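Local coordinates for protein chitinase A (PDB 4MNK) that probably hydrolyses chitin as a class V chitinase of glycoside hydrolase family 18, and holds N-acetylglucosamine oligosaccharides in this crystal, at residues S244-N249 and D298-G303; V253-P258 and S292-K297. All blocks are in the same frame, centred on the assembly; numbering follows the deposited sequence.

In the fold
Both contacts lie where the outer end of strand 234-247 passes into the region before helix 307-319, matching the alpha+beta insertion that plant class V chitinases of family 18 carry on their TIM barrel. The centres of contact 1 and contact 2 are about 7 Å apart. Strands 292-297 and 300-304 form a hairpin that brings them together, with Val302 N probably hydrogen-bonded to Ala295 O at 2.9 Å. Trp301 belongs to contact 1 but reaches contact 2, its NE1 held by Val253 O at 2.7 Å and its ring stacked on Tyr294. A glycan sits nearer contact 1: the Trp245 side chain is about 8 Å from an N-acetylglucosamine, whereas Ile255 of contact 2 is about 13 Å from one.

Contact 1 (S244-N249 and D298-G303); sequences SWLLKN and DNVWVG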
ATOM      1  N   SER A 244      13.168  -3.351 -11.342  1.00  8.13           N
ATOM      2  CA  SER A 244      14.049  -3.883 -12.370  1.00  8.38           C
ATOM      3  C   SER A 244      15.211  -2.958 -12.690  1.00  8.51           C
ATOM      4  O   SER A 244      15.105  -1.730 -12.574  1.00  8.69           O
ATOM      5  CB  SER A 244      13.256  -4.169 -13.644  1.00  8.42           C
ATOM      6  OG  SER A 244      12.761  -2.962 -14.188  1.00  9.10           O
ATOM      7  N   TRP A 245      16.307  -3.576 -13.119  1.00  8.58           N
ATOM      8  CA  TRP A 245      17.528  -2.889 -13.506  1.00  9.02           C
ATOM      9  C   TRP A 245      17.999  -3.435 -14.846  1.00  9.24           C
ATOM     10  O   TRP A 245      17.661  -4.563 -15.225  1.00  9.13           O
ATOM     11  CB  TRP A 245      18.645  -3.199 -12.514  1.00  9.17           C
ATOM     12  CG  TRP A 245      18.624  -2.529 -11.175  1.00  9.46           C
ATOM     13  CD1 TRP A 245      19.333  -1.422 -10.804  1.00 10.07           C
ATOM     14  CD2 TRP A 245      17.934  -2.973 -10.000  1.00  9.76           C
ATOM     15  NE1 TRP A 245      19.104  -1.132  -9.483  1.00 10.14           N
ATOM     16  CE2 TRP A 245      18.249  -2.066  -8.965  1.00 10.09           C
ATOM     17  CE3 TRP A 245      17.059  -4.032  -9.728  1.00  9.76           C
ATOM     18  CZ2 TRP A 245      17.734  -2.195  -7.673  1.00 10.11           C
ATOM     19  CZ3 TRP A 245      16.540  -4.153  -8.441  1.00  9.58           C
ATOM     20  CH2 TRP A 245      16.880  -3.238  -7.432  1.00 10.17           C
ATOM     21  N   LEU A 246      18.808  -2.639 -15.541  1.00  9.64           N
ATOM     22  CA  LEU A 246      19.625  -3.136 -16.640  1.00 10.30           C
ATOM     23  C   LEU A 246      21.020  -3.420 -16.095  1.00 10.53           C
ATOM     24  O   LEU A 246      21.625  -2.560 -15.448  1.00 10.76           O
ATOM     25  CB  LEU A 246      19.689  -2.125 -17.787  1.00 10.68           C
ATOM     26  CG  LEU A 246      18.366  -1.769 -18.474  1.00 11.40           C
ATOM     27  CD1 LEU A 246      18.584  -0.702 -19.536  1.00 12.72           C
ATOM     28  CD2 LEU A 246      17.704  -2.998 -19.083  1.00 11.98           C
ATOM     29  N   LEU A 247      21.516  -4.629 -16.343  1.00 10.95           N
ATOM     30  CA  LEU A 247      22.817  -5.053 -15.835  1.00 11.35           C
ATOM     31  C   LEU A 247      23.960  -4.442 -16.628  1.00 11.91           C
ATOM     32  O   LEU A 247      23.875  -4.303 -17.852  1.00 11.74           O
ATOM     33  CB  LEU A 247      22.934  -6.580 -15.857  1.00 11.06           C
ATOM     34  CG  LEU A 247      21.975  -7.370 -14.963  1.00 10.85           C
ATOM     35  CD1 LEU A 247      22.037  -8.845 -15.305  1.00 10.60           C
ATOM     36  CD2 LEU A 247      22.274  -7.145 -13.487  1.00 10.68           C
ATOM     37  N   LYS A 248      25.027  -4.078 -15.923  1.00 12.68           N
ATOM     38  CA  LYS A 248      26.241  -3.590 -16.570  1.00 13.62           C
ATOM     39  C   LYS A 248      26.926  -4.722 -17.337  1.00 13.83           C
ATOM     40  O   LYS A 248      27.407  -4.516 -18.453  1.00 14.13           O
ATOM     41  CB  LYS A 248      27.196  -2.969 -15.544  1.00 13.96           C
ATOM     42  CG  LYS A 248      28.366  -2.205 -16.164  1.00 15.35           C
ATOM     43  CD  LYS A 248      29.182  -1.447 -15.120  1.00 17.32           C
ATOM     44  CE  LYS A 248      28.555  -0.103 -14.766  1.00 18.67           C
ATOM     45  NZ  LYS A 248      29.342   0.623 -13.729  1.00 19.81           N
ATOM     46  N   ASN A 249      26.956  -5.908 -16.730  1.00 14.15           N
ATOM     47  CA  ASN A 249      27.546  -7.102 -17.335  1.00 14.60           C
ATOM     48  C   ASN A 249      26.622  -8.305 -17.185  1.00 14.39           C
ATOM     49  O   ASN A 249      26.146  -8.591 -16.082  1.00 14.40           O
ATOM     50  CB  ASN A 249      28.907  -7.412 -16.702  1.00 15.10           C
ATOM     51  CG  ASN A 249      29.852  -6.228 -16.735  1.00 16.26           C
ATOM     52  OD1 ASN A 249      30.129  -5.668 -17.797  1.00 17.77           O
ATOM     53  ND2 ASN A 249      30.353  -5.839 -15.568  1.00 17.45           N
ATOM     54  N   ASP A 298      19.651 -12.202 -19.970  1.00  8.68           N
ATOM     55  CA  ASP A 298      20.517 -11.262 -20.679  1.00  8.98           C
ATOM     56  C   ASP A 298      20.859 -10.068 -19.774  1.00  8.92           C
ATOM     57  O   ASP A 298      21.417 -10.275 -18.698  1.00  9.04           O
ATOM     58  CB  ASP A 298      19.899 -10.876 -22.029  1.00  9.42           C
ATOM     59  CG  ASP A 298      19.717 -12.083 -22.941  1.00 10.31           C
ATOM     60  OD1 ASP A 298      20.642 -12.924 -23.003  1.00 12.44           O
ATOM     61  OD2 ASP A 298      18.653 -12.209 -23.583  1.00 11.74           O
ATOM     62  N   ASN A 299      20.506  -8.846 -20.168  1.00  8.91           N
ATOM     63  CA  ASN A 299      20.830  -7.671 -19.349  1.00  9.07           C
ATOM     64  C   ASN A 299      19.704  -7.165 -18.436  1.00  8.86           C
ATOM     65  O   ASN A 299      19.798  -6.066 -17.892  1.00  9.13           O
ATOM     66  CB  ASN A 299      21.373  -6.528 -20.221  1.00  9.46           C
ATOM     67  CG  ASN A 299      20.317  -5.918 -21.122  1.00 10.07           C
ATOM     68  OD1 ASN A 299      19.389  -6.595 -21.570  1.00 11.58           O
ATOM     69  ND2 ASN A 299      20.458  -4.626 -21.399  1.00 11.16           N
ATOM     70  N   VAL A 300      18.650  -7.959 -18.258  1.00  8.43           N
ATOM     71  CA  VAL A 300      17.512  -7.543 -17.433  1.00  8.22           C
ATOM     72  C   VAL A 300      17.458  -8.336 -16.124  1.00  7.71           C
ATOM     73  O   VAL A 300      17.556  -9.562 -16.129  1.00  7.34           O
ATOM     74  CB  VAL A 300      16.172  -7.644 -18.213  1.00  8.40           C
ATOM     75  CG1 VAL A 300      14.988  -7.284 -17.326  1.00  8.80           C
ATOM     76  CG2 VAL A 300      16.198  -6.740 -19.440  1.00  8.89           C
ATOM     77  N   TRP A 301      17.303  -7.616 -15.014  1.00  7.16           N
ATOM     78  CA  TRP A 301      17.293  -8.196 -13.674  1.00  6.99           C
ATOM     79  C   TRP A 301      16.127  -7.584 -12.913  1.00  6.84           C
ATOM     80  O   TRP A 301      15.952  -6.367 -12.923  1.00  7.06           O
ATOM     81  CB  TRP A 301      18.599  -7.837 -12.968  1.00  7.02           C
ATOM     82  CG  TRP A 301      18.960  -8.608 -11.717  1.00  7.20           C
ATOM     83  CD1 TRP A 301      19.848  -9.639 -11.633  1.00  6.95           C
ATOM     84  CD2 TRP A 301      18.499  -8.369 -10.374  1.00  7.28           C
ATOM     85  NE1 TRP A 301      19.961 -10.070 -10.335  1.00  7.78           N
ATOM     86  CE2 TRP A 301      19.147  -9.309  -9.539  1.00  7.47           C
ATOM     87  CE3 TRP A 301      17.603  -7.460  -9.796  1.00  7.51           C
ATOM     88  CZ2 TRP A 301      18.929  -9.365  -8.158  1.00  7.49           C
ATOM     89  CZ3 TRP A 301      17.383  -7.525  -8.416  1.00  7.47           C
ATOM     90  CH2 TRP A 301      18.045  -8.470  -7.617  1.00  7.67           C
ATOM     91  N   VAL A 302      15.334  -8.418 -12.250  1.00  6.67           N
ATOM     92  CA  VAL A 302      14.195  -7.922 -11.480  1.00  6.68           C
ATOM     93  C   VAL A 302      14.131  -8.590 -10.104  1.00  6.49           C
ATOM     94  O   VAL A 302      14.288  -9.804  -9.994  1.00  6.67           O
ATOM     95  CB  VAL A 302      12.855  -8.069 -12.270  1.00  6.72           C
ATOM     96  CG1 VAL A 302      12.546  -9.536 -12.581  1.00  7.14           C
ATOM     97  CG2 VAL A 302      11.694  -7.400 -11.526  1.00  7.00           C
ATOM     98  N   GLY A 303      13.927  -7.782  -9.065  1.00  6.42           N
ATOM     99  CA  GLY A 303      13.743  -8.284  -7.703  1.00  6.43           C
ATOM    100  C   GLY A 303      12.289  -8.137  -7.299  1.00  6.26           C
ATOM    101  O   GLY A 303      11.673  -7.103  -7.563  1.00  6.61           O
TER
HETATM  102  O   HOH W   1      22.704  -3.133 -20.147  1.00 15.68           O
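Trp245 and Trp301 face each other as an antiparallel hydrogen-bonded pair, Trp245 N giving to Trp301 O at 2.8 Å and Trp301 N giving back to Trp245 O at 3.1 Å. Their indoles lie side by side and point the same way, meeting at the six-membered rings: CE3 of Trp245 is 3.5 Å from CE3 of Trp301. The ring planes are turned 76° apart in an oblique arrangement. The two first torsions differ, CG anti to the backbone N in Trp301 but beside it in Trp245, and with them the six-membered rings meet although the strands run in opposing directions. Leu247 extends this buried side, its CD2 methyl 3.8 Å from Trp301 CB and also close to CD1 of that indole. The strands here, 244-247 and 300-303, run antiparallel at 150°, the first being the outer end of a TIM-barrel strand prolonged into the probable insertion. Trp245 NE1 bonds to the backbone O of Glu199, a residue of a glycan pocket, which joins this strand to the loop carrying Glu199. On the other face of the sheet, Val302 is buried against helix 271-279, but packing thins toward the turn: Leu246 CD2 touches Val300 CG2 only at 4.0 Å, and both residues are partly exposed. Leu247 N still bonds to Asn299 O at 2.7 Å, with the donor tilted 30° from the carbonyl plane. Beyond that bond a water bridges the two segments, donating to Leu247 O and accepting from Asn299 ND2 at 3.0 Å, while Asp298 is solvent-exposed.

Contact 2 (V253-P258 and S292-K297); sequences VGIGAP and SAYAYK
The loop 253-258 runs without regular structure past strand 292-297, drawing nearest where Val253 CA lies 6.8 Å from Tyr296 CA, and then bends through a type II turn from Gly254 to Ala257. The closing bond of that turn, Ala257 N to Gly254 O, is weak at 3.5 Å, but Thr202 OG1 bonds to both atoms from outside. Val253 sits squarely on the Tyr296 ring in a CH-pi contact: CB stands 3.5 Å from the ring centroid, only 7° off the normal. Its two methyls spread over the same ring, CG2 nearest CZ at 3.5 Å and CG1 nearest CD2 at 3.6 Å. Tyr296 and Tyr294, two residues apart on one face of the strand, both have CG between the backbone N and carbonyl carbon (chi1 62° in Tyr296), which starts both rings off the strand the same way, toward the loop. The loop is thus laid over the aromatic side of a hairpin strand beside the TIM barrel. Tyr294 is buried and meets the loop obliquely. Val253 O approaches its CE1 at 3.4 Å while accepting from Trp301 NE1, Gly254 CA comes near its OH, and Ile255 CG1 lies 3.8 Å from its CE2, on the other side of CZ from CE1. Ile255 also touches Asp287 on the adjoining strand and is itself solvent-exposed, whereas Tyr296 is partly exposed beside Arg283.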
ATOM      1  N   VAL A 253      25.046 -11.490 -12.185  1.00 13.80           N
ATOM      2  CA  VAL A 253      23.590 -11.639 -12.193  1.00 13.80           C
ATOM      3  C   VAL A 253      22.962 -11.817 -10.812  1.00 13.77           C
ATOM      4  O   VAL A 253      21.753 -12.033 -10.706  1.00 13.66           O
ATOM      5  CB  VAL A 253      23.157 -12.826 -13.098  1.00 13.94           C
ATOM      6  CG1 VAL A 253      23.479 -12.544 -14.558  1.00 14.18           C
ATOM      7  CG2 VAL A 253      23.815 -14.131 -12.641  1.00 13.97           C
ATOM      8  N   GLY A 254      23.776 -11.738  -9.763  1.00 13.76           N
ATOM      9  CA  GLY A 254      23.285 -11.914  -8.400  1.00 13.92           C
ATOM     10  C   GLY A 254      22.878 -10.603  -7.762  1.00 13.79           C
ATOM     11  O   GLY A 254      22.796  -9.572  -8.437  1.00 14.04           O
ATOM     12  N   ILE A 255      22.611 -10.646  -6.458  1.00 13.75           N
ATOM     13  CA  ILE A 255      22.344  -9.438  -5.679  1.00 13.73           C
ATOM     14  C   ILE A 255      23.651  -8.671  -5.491  1.00 13.72           C
ATOM     15  O   ILE A 255      24.683  -9.266  -5.168  1.00 13.76           O
ATOM     16  CB  ILE A 255      21.665  -9.766  -4.318  1.00 13.78           C
ATOM     17  CG1 ILE A 255      20.183 -10.086  -4.545  1.00 14.05           C
ATOM     18  CG2 ILE A 255      21.826  -8.611  -3.315  1.00 14.02           C
ATOM     19  CD1 ILE A 255      19.455 -10.626  -3.335  1.00 14.82           C
ATOM     20  N   GLY A 256      23.601  -7.361  -5.717  1.00 13.66           N
ATOM     21  CA  GLY A 256      24.785  -6.507  -5.627  1.00 13.89           C
ATOM     22  C   GLY A 256      25.544  -6.384  -6.936  1.00 14.12           C
ATOM     23  O   GLY A 256      26.646  -5.833  -6.967  1.00 14.48           O
ATOM     24  N   ALA A 257      24.963  -6.903  -8.017  1.00 14.04           N
ATOM     25  CA  ALA A 257      25.558  -6.793  -9.350  1.00 13.87           C
ATOM     26  C   ALA A 257      25.446  -5.354  -9.862  1.00 13.78           C
ATOM     27  O   ALA A 257      24.425  -4.708  -9.626  1.00 13.90           O
ATOM     28  CB  ALA A 257      24.873  -7.753 -10.310  1.00 14.07           C
ATOM     29  N   PRO A 258      26.488  -4.855 -10.561  0.50 13.62           N
ATOM     30  CA  PRO A 258      26.463  -3.487 -11.086  0.50 13.53           C
ATOM     31  C   PRO A 258      25.369  -3.291 -12.133  0.50 13.50           C
ATOM     32  O   PRO A 258      25.120  -4.187 -12.945  0.50 13.29           O
ATOM     33  CB  PRO A 258      27.847  -3.330 -11.726  0.50 13.53           C
ATOM     34  CG  PRO A 258      28.282  -4.718 -12.030  0.50 13.49           C
ATOM     35  CD  PRO A 258      27.746  -5.544 -10.905  0.50 13.61           C
ATOM     36  N   SER A 292      13.439 -13.059  -0.402  1.00  7.70           N
ATOM     37  CA  SER A 292      13.001 -12.395  -1.621  1.00  7.57           C
ATOM     38  C   SER A 292      13.364 -13.258  -2.816  1.00  7.43           C
ATOM     39  O   SER A 292      14.024 -14.288  -2.672  1.00  7.60           O
ATOM     40  CB  SER A 292      13.667 -11.023  -1.752  1.00  7.69           C
ATOM     41  OG  SER A 292      15.024 -11.148  -2.136  1.00  8.10           O
ATOM     42  N   ALA A 293      12.934 -12.829  -3.997  1.00  7.26           N
ATOM     43  CA  ALA A 293      13.282 -13.508  -5.232  1.00  7.06           C
ATOM     44  C   ALA A 293      13.861 -12.522  -6.227  1.00  7.01           C
ATOM     45  O   ALA A 293      13.640 -11.311  -6.131  1.00  6.72           O
ATOM     46  CB  ALA A 293      12.058 -14.192  -5.825  1.00  7.44           C
ATOM     47  N   TYR A 294      14.611 -13.050  -7.183  1.00  7.18           N
ATOM     48  CA  TYR A 294      14.990 -12.274  -8.346  1.00  7.29           C
ATOM     49  C   TYR A 294      15.031 -13.150  -9.582  1.00  7.12           C
ATOM     50  O   TYR A 294      15.103 -14.376  -9.485  1.00  7.24           O
ATOM     51  CB  TYR A 294      16.302 -11.504  -8.133  1.00  7.53           C
ATOM     52  CG  TYR A 294      17.535 -12.320  -7.806  1.00  8.44           C
ATOM     53  CD1 TYR A 294      18.412 -12.725  -8.811  1.00  9.11           C
ATOM     54  CD2 TYR A 294      17.857 -12.634  -6.486  1.00  9.24           C
ATOM     55  CE1 TYR A 294      19.568 -13.452  -8.512  1.00 10.14           C
ATOM     56  CE2 TYR A 294      19.008 -13.360  -6.175  1.00 10.33           C
ATOM     57  CZ  TYR A 294      19.854 -13.764  -7.192  1.00 10.60           C
ATOM     58  OH  TYR A 294      20.990 -14.480  -6.884  1.00 12.55           O
ATOM     59  N   ALA A 295      14.949 -12.513 -10.742  1.00  7.01           N
ATOM     60  CA  ALA A 295      14.992 -13.221 -12.010  1.00  7.20           C
ATOM     61  C   ALA A 295      15.783 -12.401 -13.006  1.00  7.27           C
ATOM     62  O   ALA A 295      15.737 -11.170 -12.986  1.00  7.22           O
ATOM     63  CB  ALA A 295      13.586 -13.492 -12.525  1.00  7.38           C
ATOM     64  N   TYR A 296      16.516 -13.085 -13.876  1.00  7.40           N
ATOM     65  CA  TYR A 296      17.353 -12.400 -14.849  1.00  7.61           C
ATOM     66  C   TYR A 296      17.399 -13.134 -16.179  1.00  7.67           C
ATOM     67  O   TYR A 296      17.293 -14.360 -16.231  1.00  7.18           O
ATOM     68  CB  TYR A 296      18.770 -12.188 -14.296  1.00  8.12           C
ATOM     69  CG  TYR A 296      19.510 -13.474 -13.996  1.00  9.11           C
ATOM     70  CD1 TYR A 296      19.439 -14.065 -12.734  1.00 10.36           C
ATOM     71  CD2 TYR A 296      20.270 -14.110 -14.979  1.00 10.20           C
ATOM     72  CE1 TYR A 296      20.111 -15.251 -12.456  1.00 11.56           C
ATOM     73  CE2 TYR A 296      20.941 -15.297 -14.713  1.00 11.64           C
ATOM     74  CZ  TYR A 296      20.856 -15.860 -13.453  1.00 11.96           C
ATOM     75  OH  TYR A 296      21.527 -17.033 -13.189  1.00 13.70           O
ATOM     76  N   LYS A 297      17.550 -12.360 -17.246  1.00  8.08           N
ATOM     77  CA  LYS A 297      17.788 -12.879 -18.581  1.00  8.50           C
ATOM     78  C   LYS A 297      18.557 -11.805 -19.325  1.00  8.49           C
ATOM     79  O   LYS A 297      18.168 -10.637 -19.307  1.00  8.40           O
ATOM     80  CB  LYS A 297      16.477 -13.188 -19.312  1.00  8.91           C
ATOM     81  CG  LYS A 297      16.685 -14.004 -20.590  1.00 10.37           C
ATOM     82  CD  LYS A 297      15.381 -14.439 -21.246  1.00 11.83           C
ATOM     83  CE  LYS A 297      14.914 -13.442 -22.287  1.00 11.63           C
ATOM     84  NZ  LYS A 297      13.704 -13.918 -23.024  1.00 10.41           N
TER